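Local coordinates for uncharacterized protein (Staphylococcus aureus subsp. aureus, PDB 3QFK) that is of uncharacterized function but has the calcineurin-like metallophosphoesterase fold of a putative 5'-nucleotidase and holds a zinc ion and a manganese ion side by side, at residues D27-I32 with P264-T269; D72-S77 with P117-T122; C205-F210 with T245-R250. All blocks are in the same frame, centred on the assembly; numbering follows the deposited sequence.

Contact 1: D27-I32 with P264-T269. With ZN (zinc ion), chain B.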
ATOM      1  N   ASP A  27      -8.817   1.486   1.038  1.00 34.04           N
ATOM      2  CA  ASP A  27      -7.648   0.796   1.512  1.00 34.20           C
ATOM      3  C   ASP A  27      -7.927  -0.154   2.685  1.00 34.73           C
ATOM      4  O   ASP A  27      -7.204  -0.165   3.687  1.00 31.33           O
ATOM      5  CB  ASP A  27      -6.571   1.812   1.879  1.00 34.55           C
ATOM      6  CG  ASP A  27      -6.139   2.650   0.706  1.00 36.95           C
ATOM      7  OD1 ASP A  27      -5.147   2.276   0.064  1.00 42.35           O
ATOM      8  OD2 ASP A  27      -6.787   3.673   0.395  1.00 40.20           O
ATOM      9  N   VAL A  28      -8.998  -0.928   2.550  1.00 33.87           N
ATOM     10  CA  VAL A  28      -9.373  -1.916   3.536  1.00 33.95           C
ATOM     11  C   VAL A  28      -8.307  -2.983   3.647  1.00 33.57           C
ATOM     12  O   VAL A  28      -8.046  -3.510   4.739  1.00 33.02           O
ATOM     13  CB  VAL A  28     -10.746  -2.508   3.217  1.00 34.39           C
ATOM     14  CG1 VAL A  28     -11.076  -3.615   4.200  1.00 34.68           C
ATOM     15  CG2 VAL A  28     -11.768  -1.385   3.265  1.00 33.64           C
ATOM     16  N   HIS A  29      -7.690  -3.299   2.513  1.00 33.32           N
ATOM     17  CA  HIS A  29      -6.559  -4.212   2.463  1.00 34.03           C
ATOM     18  C   HIS A  29      -6.787  -5.635   3.009  1.00 34.56           C
ATOM     19  O   HIS A  29      -5.868  -6.261   3.519  1.00 33.54           O
ATOM     20  CB  HIS A  29      -5.324  -3.561   3.143  1.00 34.74           C
ATOM     21  CG  HIS A  29      -4.584  -2.589   2.265  1.00 37.61           C
ATOM     22  ND1 HIS A  29      -3.888  -2.994   1.142  1.00 34.32           N
ATOM     23  CD2 HIS A  29      -4.418  -1.247   2.347  1.00 35.22           C
ATOM     24  CE1 HIS A  29      -3.342  -1.939   0.561  1.00 35.60           C
ATOM     25  NE2 HIS A  29      -3.650  -0.864   1.267  1.00 32.74           N
ATOM     26  N   GLY A  30      -8.011  -6.138   2.889  1.00 34.65           N
ATOM     27  CA  GLY A  30      -8.344  -7.471   3.375  1.00 33.05           C
ATOM     28  C   GLY A  30      -8.465  -7.545   4.899  1.00 33.06           C
ATOM     29  O   GLY A  30      -8.441  -8.646   5.485  1.00 32.68           O
ATOM     30  N   TYR A  31      -8.507  -6.393   5.561  1.00 31.91           N
ATOM     31  CA  TYR A  31      -8.760  -6.379   6.992  1.00 32.02           C
ATOM     32  C   TYR A  31     -10.297  -6.391   7.178  1.00 33.25           C
ATOM     33  O   TYR A  31     -10.951  -5.341   7.282  1.00 34.06           O
ATOM     34  CB  TYR A  31      -8.102  -5.204   7.681  1.00 33.67           C
ATOM     35  CG  TYR A  31      -6.595  -5.380   7.738  1.00 34.19           C
ATOM     36  CD1 TYR A  31      -5.996  -6.071   8.799  1.00 37.78           C
ATOM     37  CD2 TYR A  31      -5.782  -4.958   6.695  1.00 32.45           C
ATOM     38  CE1 TYR A  31      -4.599  -6.280   8.847  1.00 35.57           C
ATOM     39  CE2 TYR A  31      -4.350  -5.167   6.740  1.00 34.83           C
ATOM     40  CZ  TYR A  31      -3.798  -5.832   7.806  1.00 35.60           C
ATOM     41  OH  TYR A  31      -2.436  -6.050   7.862  1.00 41.52           O
ATOM     42  N   ILE A  32     -10.843  -7.597   7.182  1.00 34.51           N
ATOM     43  CA  ILE A  32     -12.297  -7.845   7.348  1.00 34.52           C
ATOM     44  C   ILE A  32     -12.668  -7.970   8.829  1.00 34.54           C
ATOM     45  O   ILE A  32     -13.572  -7.299   9.327  1.00 38.12           O
ATOM     46  CB  ILE A  32     -12.691  -9.136   6.632  1.00 34.08           C
ATOM     47  CG1 ILE A  32     -12.299  -9.082   5.143  1.00 36.96           C
ATOM     48  CG2 ILE A  32     -14.185  -9.401   6.794  1.00 34.72           C
ATOM     49  CD1 ILE A  32     -12.869  -7.903   4.402  1.00 36.53           C
ATOM     50  N   PRO A 264     -10.579   8.359   3.647  1.00 44.32           N
ATOM     51  CA  PRO A 264     -10.973   7.695   4.893  1.00 43.63           C
ATOM     52  C   PRO A 264     -10.006   6.690   5.496  1.00 43.45           C
ATOM     53  O   PRO A 264     -10.427   5.620   5.945  1.00 44.10           O
ATOM     54  CB  PRO A 264     -12.289   7.023   4.477  1.00 44.34           C
ATOM     55  CG  PRO A 264     -11.994   6.590   3.041  1.00 42.91           C
ATOM     56  CD  PRO A 264     -10.965   7.545   2.481  1.00 44.44           C
ATOM     57  N   GLY A 265      -8.714   7.008   5.512  1.00 43.05           N
ATOM     58  CA  GLY A 265      -7.736   6.158   6.179  1.00 40.72           C
ATOM     59  C   GLY A 265      -7.511   4.812   5.555  1.00 39.99           C
ATOM     60  O   GLY A 265      -7.477   4.675   4.311  1.00 40.46           O
ATOM     61  N   THR A 266      -7.374   3.808   6.414  1.00 37.45           N
ATOM     62  CA  THR A 266      -7.108   2.460   5.986  1.00 37.44           C
ATOM     63  C   THR A 266      -7.558   1.441   7.031  1.00 37.69           C
ATOM     64  O   THR A 266      -7.738   1.775   8.198  1.00 37.27           O
ATOM     65  CB  THR A 266      -5.569   2.286   5.717  1.00 37.63           C
ATOM     66  OG1 THR A 266      -5.286   0.972   5.181  1.00 39.48           O
ATOM     67  CG2 THR A 266      -4.737   2.526   7.013  1.00 41.43           C
ATOM     68  N   ARG A 267      -7.727   0.193   6.586  1.00 37.71           N
ATOM     69  CA  ARG A 267      -8.121  -0.937   7.435  1.00 38.86           C
ATOM     70  C   ARG A 267      -9.483  -0.804   8.166  1.00 39.99           C
ATOM     71  O   ARG A 267      -9.698  -1.433   9.202  1.00 36.73           O
ATOM     72  CB  ARG A 267      -7.021  -1.257   8.438  1.00 37.80           C
ATOM     73  CG  ARG A 267      -5.679  -1.532   7.780  1.00 38.97           C
ATOM     74  CD  ARG A 267      -4.627  -1.915   8.788  1.00 38.87           C
ATOM     75  NE  ARG A 267      -3.343  -2.149   8.125  1.00 43.39           N
ATOM     76  CZ  ARG A 267      -2.252  -2.618   8.727  1.00 45.38           C
ATOM     77  NH1 ARG A 267      -2.288  -2.949  10.011  1.00 46.83           N
ATOM     78  NH2 ARG A 267      -1.137  -2.799   8.029  1.00 47.23           N
ATOM     79  N   GLY A 268     -10.370   0.016   7.627  1.00 40.46           N
ATOM     80  CA  GLY A 268     -11.715   0.167   8.193  1.00 41.40           C
ATOM     81  C   GLY A 268     -11.748   0.801   9.560  1.00 42.05           C
ATOM     82  O   GLY A 268     -12.642   0.517  10.351  1.00 41.21           O
ATOM     83  N   THR A 269     -10.766   1.658   9.839  1.00 42.37           N
ATOM     84  CA  THR A 269     -10.687   2.353  11.114  1.00 42.48           C
ATOM     85  C   THR A 269     -11.669   3.505  11.151  1.00 42.61           C
ATOM     86  O   THR A 269     -12.116   3.900  12.210  1.00 43.09           O
ATOM     87  CB  THR A 269      -9.225   2.862  11.416  1.00 44.64           C
ATOM     88  OG1 THR A 269      -8.793   3.741  10.377  1.00 47.69           O
ATOM     89  CG2 THR A 269      -8.258   1.692  11.516  1.00 42.72           C
TER
HETATM   90 ZN    ZN B 512      -3.261   1.163   0.284  1.00 44.93          ZN
HETATM   91  O   HOH W   1      -6.526   6.027   1.992  1.00 31.87           O
HETATM   92  O   HOH W   2      -0.955   0.456   0.309  1.00 37.95           O
HETATM   93  O   HOH W   3      -1.853   2.764  -0.726  1.00 34.48           O

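Contact 2: D72-S77 with P117-T122. With ZN (zinc ion), chain B; MN (manganese (II) ion), chain C.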
ATOM      1  N   ASP A  72      -7.547  -0.903  -3.234  1.00 36.38           N
ATOM      2  CA  ASP A  72      -6.642  -1.591  -2.314  1.00 35.95           C
ATOM      3  C   ASP A  72      -7.451  -2.490  -1.371  1.00 36.48           C
ATOM      4  O   ASP A  72      -7.303  -2.421  -0.155  1.00 36.46           O
ATOM      5  CB  ASP A  72      -5.729  -0.615  -1.573  1.00 35.09           C
ATOM      6  CG  ASP A  72      -4.492  -0.282  -2.369  1.00 34.47           C
ATOM      7  OD1 ASP A  72      -4.417  -0.692  -3.543  1.00 38.11           O
ATOM      8  OD2 ASP A  72      -3.578   0.340  -1.826  1.00 32.17           O
ATOM      9  N   PHE A  73      -8.298  -3.332  -1.968  1.00 35.60           N
ATOM     10  CA  PHE A  73      -9.154  -4.244  -1.226  1.00 37.25           C
ATOM     11  C   PHE A  73      -8.743  -5.716  -1.354  1.00 39.04           C
ATOM     12  O   PHE A  73      -9.162  -6.558  -0.556  1.00 41.69           O
ATOM     13  CB  PHE A  73     -10.627  -4.099  -1.707  1.00 37.78           C
ATOM     14  CG  PHE A  73     -10.863  -4.543  -3.143  1.00 38.86           C
ATOM     15  CD1 PHE A  73     -11.122  -5.880  -3.439  1.00 42.23           C
ATOM     16  CD2 PHE A  73     -10.807  -3.638  -4.182  1.00 44.55           C
ATOM     17  CE1 PHE A  73     -11.335  -6.296  -4.765  1.00 44.52           C
ATOM     18  CE2 PHE A  73     -11.036  -4.043  -5.508  1.00 46.37           C
ATOM     19  CZ  PHE A  73     -11.280  -5.381  -5.789  1.00 47.57           C
ATOM     20  N   LEU A  74      -7.902  -6.028  -2.331  1.00 39.14           N
ATOM     21  CA  LEU A  74      -7.580  -7.420  -2.640  1.00 41.61           C
ATOM     22  C   LEU A  74      -6.308  -8.004  -2.027  1.00 42.86           C
ATOM     23  O   LEU A  74      -6.117  -9.202  -2.079  1.00 45.20           O
ATOM     24  CB  LEU A  74      -7.528  -7.546  -4.177  1.00 42.20           C
ATOM     25  CG  LEU A  74      -7.519  -8.890  -4.881  1.00 45.66           C
ATOM     26  CD1 LEU A  74      -8.710  -9.734  -4.475  1.00 41.53           C
ATOM     27  CD2 LEU A  74      -7.523  -8.668  -6.415  1.00 46.80           C
ATOM     28  N   GLN A  75      -5.470  -7.159  -1.434  1.00 42.07           N
ATOM     29  CA  GLN A  75      -4.207  -7.562  -0.846  1.00 42.93           C
ATOM     30  C   GLN A  75      -3.868  -6.723   0.383  1.00 41.81           C
ATOM     31  O   GLN A  75      -4.278  -5.573   0.493  1.00 40.53           O
ATOM     32  CB  GLN A  75      -3.080  -7.367  -1.894  1.00 44.19           C
ATOM     33  CG  GLN A  75      -1.639  -7.714  -1.436  1.00 48.32           C
ATOM     34  CD  GLN A  75      -0.956  -6.628  -0.609  1.00 49.59           C
ATOM     35  OE1 GLN A  75      -1.348  -5.469  -0.639  1.00 57.37           O
ATOM     36  NE2 GLN A  75       0.084  -7.002   0.109  1.00 52.42           N
ATOM     37  N   GLY A  76      -3.107  -7.310   1.301  1.00 41.61           N
ATOM     38  CA  GLY A  76      -2.612  -6.588   2.449  1.00 40.89           C
ATOM     39  C   GLY A  76      -2.527  -7.342   3.749  1.00 40.15           C
ATOM     40  O   GLY A  76      -1.477  -7.397   4.376  1.00 39.35           O
ATOM     41  N   SER A  77      -3.626  -7.959   4.152  1.00 37.52           N
ATOM     42  CA  SER A  77      -3.664  -8.612   5.426  1.00 36.04           C
ATOM     43  C   SER A  77      -3.246 -10.050   5.336  1.00 36.73           C
ATOM     44  O   SER A  77      -3.185 -10.617   4.241  1.00 37.47           O
ATOM     45  CB  SER A  77      -5.085  -8.575   5.971  1.00 37.28           C
ATOM     46  OG  SER A  77      -5.890  -9.448   5.215  1.00 37.92           O
ATOM     47  N   PRO A 117      -4.951 -12.117 -14.476  1.00 46.95           N
ATOM     48  CA  PRO A 117      -6.044 -13.114 -14.449  1.00 46.37           C
ATOM     49  C   PRO A 117      -6.752 -13.219 -13.082  1.00 45.60           C
ATOM     50  O   PRO A 117      -7.961 -13.422 -13.035  1.00 45.58           O
ATOM     51  CB  PRO A 117      -5.345 -14.434 -14.814  1.00 47.46           C
ATOM     52  CG  PRO A 117      -4.129 -14.015 -15.640  1.00 50.30           C
ATOM     53  CD  PRO A 117      -3.684 -12.688 -14.972  1.00 48.57           C
ATOM     54  N   TYR A 118      -6.007 -13.099 -11.987  1.00 44.39           N
ATOM     55  CA  TYR A 118      -6.594 -13.168 -10.654  1.00 43.94           C
ATOM     56  C   TYR A 118      -7.506 -11.940 -10.425  1.00 42.54           C
ATOM     57  O   TYR A 118      -8.572 -12.063  -9.830  1.00 43.08           O
ATOM     58  CB  TYR A 118      -5.478 -13.244  -9.598  1.00 44.97           C
ATOM     59  CG  TYR A 118      -5.936 -13.366  -8.157  1.00 43.96           C
ATOM     60  CD1 TYR A 118      -6.212 -12.233  -7.400  1.00 45.06           C
ATOM     61  CD2 TYR A 118      -6.033 -14.611  -7.536  1.00 46.13           C
ATOM     62  CE1 TYR A 118      -6.611 -12.328  -6.077  1.00 46.38           C
ATOM     63  CE2 TYR A 118      -6.425 -14.717  -6.209  1.00 46.60           C
ATOM     64  CZ  TYR A 118      -6.714 -13.567  -5.486  1.00 44.91           C
ATOM     65  OH  TYR A 118      -7.128 -13.657  -4.182  1.00 43.19           O
ATOM     66  N   LEU A 119      -7.079 -10.768 -10.900  1.00 41.50           N
ATOM     67  CA  LEU A 119      -7.880  -9.556 -10.776  1.00 40.63           C
ATOM     68  C   LEU A 119      -9.161  -9.671 -11.627  1.00 41.73           C
ATOM     69  O   LEU A 119     -10.283  -9.393 -11.153  1.00 38.70           O
ATOM     70  CB  LEU A 119      -7.092  -8.323 -11.214  1.00 39.63           C
ATOM     71  CG  LEU A 119      -7.884  -7.001 -11.234  1.00 40.87           C
ATOM     72  CD1 LEU A 119      -8.564  -6.714  -9.881  1.00 38.08           C
ATOM     73  CD2 LEU A 119      -6.987  -5.828 -11.666  1.00 39.71           C
ATOM     74  N   LYS A 120      -8.998 -10.096 -12.875  1.00 42.78           N
ATOM     75  CA  LYS A 120     -10.152 -10.213 -13.756  1.00 45.03           C
ATOM     76  C   LYS A 120     -11.188 -11.163 -13.178  1.00 45.56           C
ATOM     77  O   LYS A 120     -12.381 -10.883 -13.224  1.00 45.72           O
ATOM     78  CB  LYS A 120      -9.731 -10.661 -15.142  1.00 47.04           C
ATOM     79  CG  LYS A 120      -9.034  -9.586 -15.948  1.00 49.46           C
ATOM     80  CD  LYS A 120      -8.686 -10.132 -17.330  1.00 53.22           C
ATOM     81  CE  LYS A 120      -8.157  -9.067 -18.261  1.00 56.43           C
ATOM     82  NZ  LYS A 120      -7.717  -9.668 -19.577  1.00 58.10           N
ATOM     83  N   ASP A 121     -10.719 -12.293 -12.654  1.00 45.94           N
ATOM     84  CA  ASP A 121     -11.586 -13.281 -12.029  1.00 47.30           C
ATOM     85  C   ASP A 121     -12.363 -12.653 -10.848  1.00 45.07           C
ATOM     86  O   ASP A 121     -13.572 -12.880 -10.666  1.00 44.53           O
ATOM     87  CB  ASP A 121     -10.727 -14.445 -11.537  1.00 47.84           C
ATOM     88  CG  ASP A 121     -11.542 -15.549 -10.909  1.00 54.31           C
ATOM     89  OD1 ASP A 121     -12.445 -16.095 -11.588  1.00 61.13           O
ATOM     90  OD2 ASP A 121     -11.286 -15.869  -9.721  1.00 59.83           O
ATOM     91  N   THR A 122     -11.654 -11.871 -10.045  1.00 44.38           N
ATOM     92  CA  THR A 122     -12.243 -11.190  -8.895  1.00 42.63           C
ATOM     93  C   THR A 122     -13.330 -10.217  -9.344  1.00 43.27           C
ATOM     94  O   THR A 122     -14.435 -10.221  -8.789  1.00 42.08           O
ATOM     95  CB  THR A 122     -11.144 -10.442  -8.087  1.00 43.80           C
ATOM     96  OG1 THR A 122     -10.191 -11.394  -7.597  1.00 42.10           O
ATOM     97  CG2 THR A 122     -11.729  -9.656  -6.935  1.00 38.02           C
TER
HETATM   98 ZN    ZN B 512      -3.261   1.163   0.284  1.00 44.93          ZN
HETATM   99 MN    MN C 513      -2.785   2.295  -2.969  0.80 47.43          MN
HETATM  100  O   HOH W   2      -0.955   0.456   0.309  1.00 37.95           O
HETATM  101  O   HOH W   3      -1.853   2.764  -0.726  1.00 34.48           O

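Contact 3: C205-F210 with T245-R250. With MN (manganese (II) ion), chain C; ZN (zinc ion), chain B.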
ATOM      1  N   CYS A 205     -13.946   9.539  -7.867  1.00 40.13           N
ATOM      2  CA  CYS A 205     -13.410   8.538  -6.944  1.00 40.74           C
ATOM      3  C   CYS A 205     -12.054   8.150  -7.498  1.00 40.64           C
ATOM      4  O   CYS A 205     -11.955   7.446  -8.500  1.00 40.32           O
ATOM      5  CB  CYS A 205     -14.305   7.298  -6.838  1.00 40.80           C
ATOM      6  SG  CYS A 205     -15.919   7.625  -6.109  1.00 48.82           S
ATOM      7  N   TYR A 206     -11.021   8.650  -6.834  1.00 40.47           N
ATOM      8  CA  TYR A 206      -9.647   8.500  -7.252  1.00 38.73           C
ATOM      9  C   TYR A 206      -8.840   7.734  -6.244  1.00 37.50           C
ATOM     10  O   TYR A 206      -8.768   8.132  -5.082  1.00 35.95           O
ATOM     11  CB  TYR A 206      -9.072   9.916  -7.415  1.00 40.03           C
ATOM     12  CG  TYR A 206      -7.595  10.031  -7.711  1.00 38.28           C
ATOM     13  CD1 TYR A 206      -6.997   9.257  -8.706  1.00 39.49           C
ATOM     14  CD2 TYR A 206      -6.808  10.990  -7.057  1.00 43.06           C
ATOM     15  CE1 TYR A 206      -5.622   9.395  -9.012  1.00 37.29           C
ATOM     16  CE2 TYR A 206      -5.438  11.141  -7.353  1.00 43.63           C
ATOM     17  CZ  TYR A 206      -4.864  10.353  -8.339  1.00 42.14           C
ATOM     18  OH  TYR A 206      -3.532  10.495  -8.627  1.00 42.40           O
ATOM     19  N   HIS A 207      -8.288   6.591  -6.665  1.00 38.10           N
ATOM     20  CA  HIS A 207      -7.409   5.857  -5.809  1.00 36.68           C
ATOM     21  C   HIS A 207      -6.020   6.484  -5.958  1.00 38.53           C
ATOM     22  O   HIS A 207      -5.145   5.978  -6.680  1.00 37.99           O
ATOM     23  CB  HIS A 207      -7.312   4.379  -6.102  1.00 35.21           C
ATOM     24  CG  HIS A 207      -6.534   3.674  -5.051  1.00 36.12           C
ATOM     25  ND1 HIS A 207      -7.109   3.263  -3.866  1.00 36.26           N
ATOM     26  CD2 HIS A 207      -5.200   3.450  -4.925  1.00 33.89           C
ATOM     27  CE1 HIS A 207      -6.173   2.749  -3.085  1.00 39.94           C
ATOM     28  NE2 HIS A 207      -5.009   2.855  -3.701  1.00 34.29           N
ATOM     29  N   GLY A 208      -5.883   7.637  -5.331  1.00 39.28           N
ATOM     30  CA  GLY A 208      -4.652   8.400  -5.313  1.00 41.11           C
ATOM     31  C   GLY A 208      -4.909   9.509  -4.318  1.00 41.80           C
ATOM     32  O   GLY A 208      -6.059   9.701  -3.861  1.00 42.18           O
ATOM     33  N   GLY A 209      -3.870  10.265  -4.005  1.00 42.19           N
ATOM     34  CA  GLY A 209      -3.975  11.317  -3.023  1.00 43.15           C
ATOM     35  C   GLY A 209      -3.492  12.666  -3.486  1.00 44.92           C
ATOM     36  O   GLY A 209      -3.622  13.029  -4.668  1.00 45.00           O
ATOM     37  N   PHE A 210      -2.920  13.399  -2.541  1.00 44.88           N
ATOM     38  CA  PHE A 210      -2.521  14.766  -2.761  1.00 46.58           C
ATOM     39  C   PHE A 210      -1.021  14.938  -2.666  1.00 47.45           C
ATOM     40  O   PHE A 210      -0.398  14.471  -1.731  1.00 45.52           O
ATOM     41  CB  PHE A 210      -3.232  15.655  -1.742  1.00 47.50           C
ATOM     42  CG  PHE A 210      -4.719  15.507  -1.760  1.00 47.77           C
ATOM     43  CD1 PHE A 210      -5.462  16.020  -2.815  1.00 49.96           C
ATOM     44  CD2 PHE A 210      -5.380  14.881  -0.729  1.00 51.10           C
ATOM     45  CE1 PHE A 210      -6.833  15.887  -2.844  1.00 50.45           C
ATOM     46  CE2 PHE A 210      -6.773  14.736  -0.753  1.00 48.81           C
ATOM     47  CZ  PHE A 210      -7.489  15.247  -1.806  1.00 48.90           C
ATOM     48  N   THR A 245     -10.866  10.224  -2.216  1.00 40.77           N
ATOM     49  CA  THR A 245      -9.488   9.821  -2.439  1.00 42.19           C
ATOM     50  C   THR A 245      -9.069   8.671  -1.527  1.00 42.47           C
ATOM     51  O   THR A 245      -9.817   8.252  -0.617  1.00 42.19           O
ATOM     52  CB  THR A 245      -8.520  11.032  -2.248  1.00 42.81           C
ATOM     53  OG1 THR A 245      -8.594  11.531  -0.902  1.00 46.74           O
ATOM     54  CG2 THR A 245      -8.885  12.140  -3.208  1.00 44.81           C
ATOM     55  N   GLY A 246      -7.879   8.144  -1.782  1.00 42.15           N
ATOM     56  CA  GLY A 246      -7.339   7.033  -0.987  1.00 40.75           C
ATOM     57  C   GLY A 246      -5.851   6.973  -1.226  1.00 40.26           C
ATOM     58  O   GLY A 246      -5.225   8.007  -1.415  1.00 40.38           O
ATOM     59  N   HIS A 247      -5.307   5.763  -1.206  1.00 38.10           N
ATOM     60  CA  HIS A 247      -3.896   5.491  -1.502  1.00 39.13           C
ATOM     61  C   HIS A 247      -2.857   5.910  -0.445  1.00 39.11           C
ATOM     62  O   HIS A 247      -1.960   5.144  -0.133  1.00 38.91           O
ATOM     63  CB  HIS A 247      -3.507   6.090  -2.876  1.00 37.36           C
ATOM     64  CG  HIS A 247      -2.118   5.744  -3.311  1.00 38.09           C
ATOM     65  ND1 HIS A 247      -1.721   4.445  -3.537  1.00 38.87           N
ATOM     66  CD2 HIS A 247      -1.040   6.523  -3.584  1.00 37.15           C
ATOM     67  CE1 HIS A 247      -0.454   4.430  -3.909  1.00 37.93           C
ATOM     68  NE2 HIS A 247      -0.016   5.682  -3.953  1.00 41.70           N
ATOM     69  N   GLN A 248      -2.993   7.114   0.083  1.00 39.43           N
ATOM     70  CA  GLN A 248      -2.050   7.650   1.049  1.00 39.68           C
ATOM     71  C   GLN A 248      -2.361   7.270   2.480  1.00 39.14           C
ATOM     72  O   GLN A 248      -1.563   7.556   3.362  1.00 39.22           O
ATOM     73  CB  GLN A 248      -1.995   9.165   0.928  1.00 41.00           C
ATOM     74  CG  GLN A 248      -1.310   9.671  -0.343  1.00 43.17           C
ATOM     75  CD  GLN A 248      -1.346  11.186  -0.408  1.00 43.53           C
ATOM     76  OE1 GLN A 248      -2.374  11.800  -0.120  1.00 42.46           O
ATOM     77  NE2 GLN A 248      -0.227  11.794  -0.758  1.00 44.55           N
ATOM     78  N   HIS A 249      -3.520   6.645   2.717  1.00 37.96           N
ATOM     79  CA  HIS A 249      -3.888   6.184   4.054  1.00 38.14           C
ATOM     80  C   HIS A 249      -4.065   7.322   5.060  1.00 38.57           C
ATOM     81  O   HIS A 249      -3.907   7.120   6.260  1.00 40.83           O
ATOM     82  CB  HIS A 249      -2.818   5.209   4.576  1.00 38.49           C
ATOM     83  CG  HIS A 249      -2.705   3.948   3.782  1.00 40.42           C
ATOM     84  ND1 HIS A 249      -1.993   2.851   4.229  1.00 40.42           N
ATOM     85  CD2 HIS A 249      -3.296   3.565   2.620  1.00 41.57           C
ATOM     86  CE1 HIS A 249      -2.078   1.881   3.331  1.00 41.37           C
ATOM     87  NE2 HIS A 249      -2.870   2.286   2.351  1.00 39.69           N
ATOM     88  N   ARG A 250      -4.405   8.507   4.585  1.00 38.57           N
ATOM     89  CA  ARG A 250      -4.602   9.658   5.475  1.00 41.02           C
ATOM     90  C   ARG A 250      -6.077   9.783   5.829  1.00 42.03           C
ATOM     91  O   ARG A 250      -6.934   9.232   5.127  1.00 41.38           O
ATOM     92  CB  ARG A 250      -4.168  10.934   4.758  1.00 40.60           C
ATOM     93  CG  ARG A 250      -2.727  10.892   4.291  1.00 42.55           C
ATOM     94  CD  ARG A 250      -2.437  11.931   3.214  1.00 42.59           C
ATOM     95  NE  ARG A 250      -2.454  13.305   3.695  1.00 46.30           N
ATOM     96  CZ  ARG A 250      -2.214  14.366   2.923  1.00 49.80           C
ATOM     97  NH1 ARG A 250      -1.982  14.218   1.625  1.00 44.68           N
ATOM     98  NH2 ARG A 250      -2.222  15.590   3.445  1.00 52.99           N
TER
HETATM   99 MN    MN C 513      -2.785   2.295  -2.969  0.80 47.43          MN
HETATM  100 ZN    ZN B 512      -3.261   1.163   0.284  1.00 44.93          ZN
HETATM  101  O   HOH W   3      -1.853   2.764  -0.726  1.00 34.48           O
HETATM  102  O   HOH W   2      -0.955   0.456   0.309  1.00 37.95           O

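Contact 1: D27-I32 with P264-T269
The zinc half of a two-metal site is built on the loop that follows strand 19-25, and this contact shows how a second loop, 264-269, packs against that metal-binding turn. Asp-27 OD1 binds the zinc ion at 2.2 Å and His-29 NE2 joins it at 2.3 Å, while two waters, Asp-72 and His-249 complete the shell. The carbonyl oxygen of Asp-27 is the polar hub between the loops and is held twice. Arg-267 N donates to Asp-27 O almost straight (3.0 Å, 175° at the hydrogen) but from above the carbonyl plane, whereas Thr-266 OG1 lies in that plane, 2.7 Å from the same Asp-27 O. Thr-266 turns its hydroxyl opposite its own backbone N (chi1 -175°), which brings OG1 onto this carbonyl and also to the edge of the His-29 ring, 3.7 Å from CD2. The other carboxylate oxygen, Asp-27 OD2, accepts a hydrogen bond from a water that also donates to Gly-265 O, and it is further bound by His-247 N, so the carboxylate's rotation is fixed from both ends.

Farther along, Arg-267 runs extended beside Tyr-31, pointing the same way. Its CD sits over the ring centre in a CH-pi contact, and the guanidinium lies flat on the ring with planes 17° apart and centres separated by 4.3 Å, a stack in which NE rides over CE2. Each segment folds into a type I' turn, Val-28 to Tyr-31 and Thr-266 to Thr-269. The segment 27-32 carries the Asp-X-His signature of the calcineurin-like metallophosphoesterase fold, set in the loop at the end of a central beta strand.

Contact 2: D72-S77 with P117-T122
Leu-74, from a metal-binding loop, packs against Tyr-118, Leu-119 and Thr-122 of helix 116-125, and these apolar contacts carry the meeting. Leu-74 is the main contributor from the loop: its CG lies opposite the backbone N (chi1 -166°), which sends both methyls toward the helix. Leu-74 CD1 comes within 3.7 Å of Tyr-118 CE1, and Leu-74 CG approaches the Tyr-118 ring at its edge, in the ring plane. The other branch, Leu-74 CD2, meets Leu-119 CD1 at 4.1 Å. Leu-74 and Thr-122 reach toward each other tip to tip, and the Thr-122 methyl CG2 also touches the rim of the Phe-73 ring, 4.0 Å from CE1.

No hydrogen bond joins the two segments. Within its own helix, Thr-122 OG1 donates to Tyr-118 O at 2.8 Å. The backbone N of Thr-122 reaches that carbonyl from the opposite face of its plane. In the loop, Gln-75 O receives a hydrogen bond from His-29 ND1.

Metal bonds occupy the far end of the loop. Asp-72 OD2 bridges the two ions, 2.3 Å from zinc and 2.4 Å from manganese. A bridging aspartate in a loop after a beta strand is typical of the dinuclear site of calcineurin-like phosphoesterases.

Contact 3: C205-F210 with T245-R250
Strand 201-207 ends at His-207, and beside it the chain leaving the neighbouring parallel strand 242-244 follows for three residues, with Tyr-206 and Thr-245, His-207 and Gly-246, then Gly-208 and His-247, each pair about 5 Å apart at their CA atoms. This is part of the dinuclear site of the calcineurin-like fold, its ligands carried by loops at strand ends. Gly-246 N donates to Gly-208 O at 3.2 Å, and Thr-245 CA makes a CA-H...O contact with Tyr-206 O.

Two histidines meet at the manganese: His-207 NE2 binds at 2.4 Å and His-247 ND1 at 2.5 Å. Their side chains cross at about a right angle, and the backbone N of His-247 lies over one face of the His-207 ring. His-207 ND1 is bonded to Asn-70 O and His-247 NE2 to Glu-226, second-shell partners that fix each ring's rotation. His-249 NE2 turns to the zinc instead.

Farther out, the Phe-210 ring packs against Thr-245, CZ to CG2 at 3.7 Å. The extended Gln-248 chain places its amide against the Phe-210 backbone, NE2 donating to Phe-210 O at 2.9 Å. In return Gln-248 OE1 takes Phe-210 N at 3.0 Å and Arg-250 NH1 at 3.0 Å, from opposite faces of its plane.

Overall arrangement
Contact 1 spans the longest separation, from residue 27 to residue 269, and contacts 2 and 3 follow one another within that span. Their centres lie about 14 Å (1 and 2), 13 Å (1 and 3) and 18 Å (2 and 3) apart. Strands 19-25 and 64-69 are neighbours in one mixed sheet; strands 201-207, 242-244 and 259-264 belong to a second mixed sheet. Loops after 19-25, 64-69, 201-207 and 242-244 bring ligands to the zinc-manganese pair, while 264-269 packs against the first of them and joins the sheets, leading from strand 259-264 into 270-278. Direct links include Gly-30 to Ser-77 and Gly-265 to Arg-250. One metal centre thus draws on loops far apart in sequence.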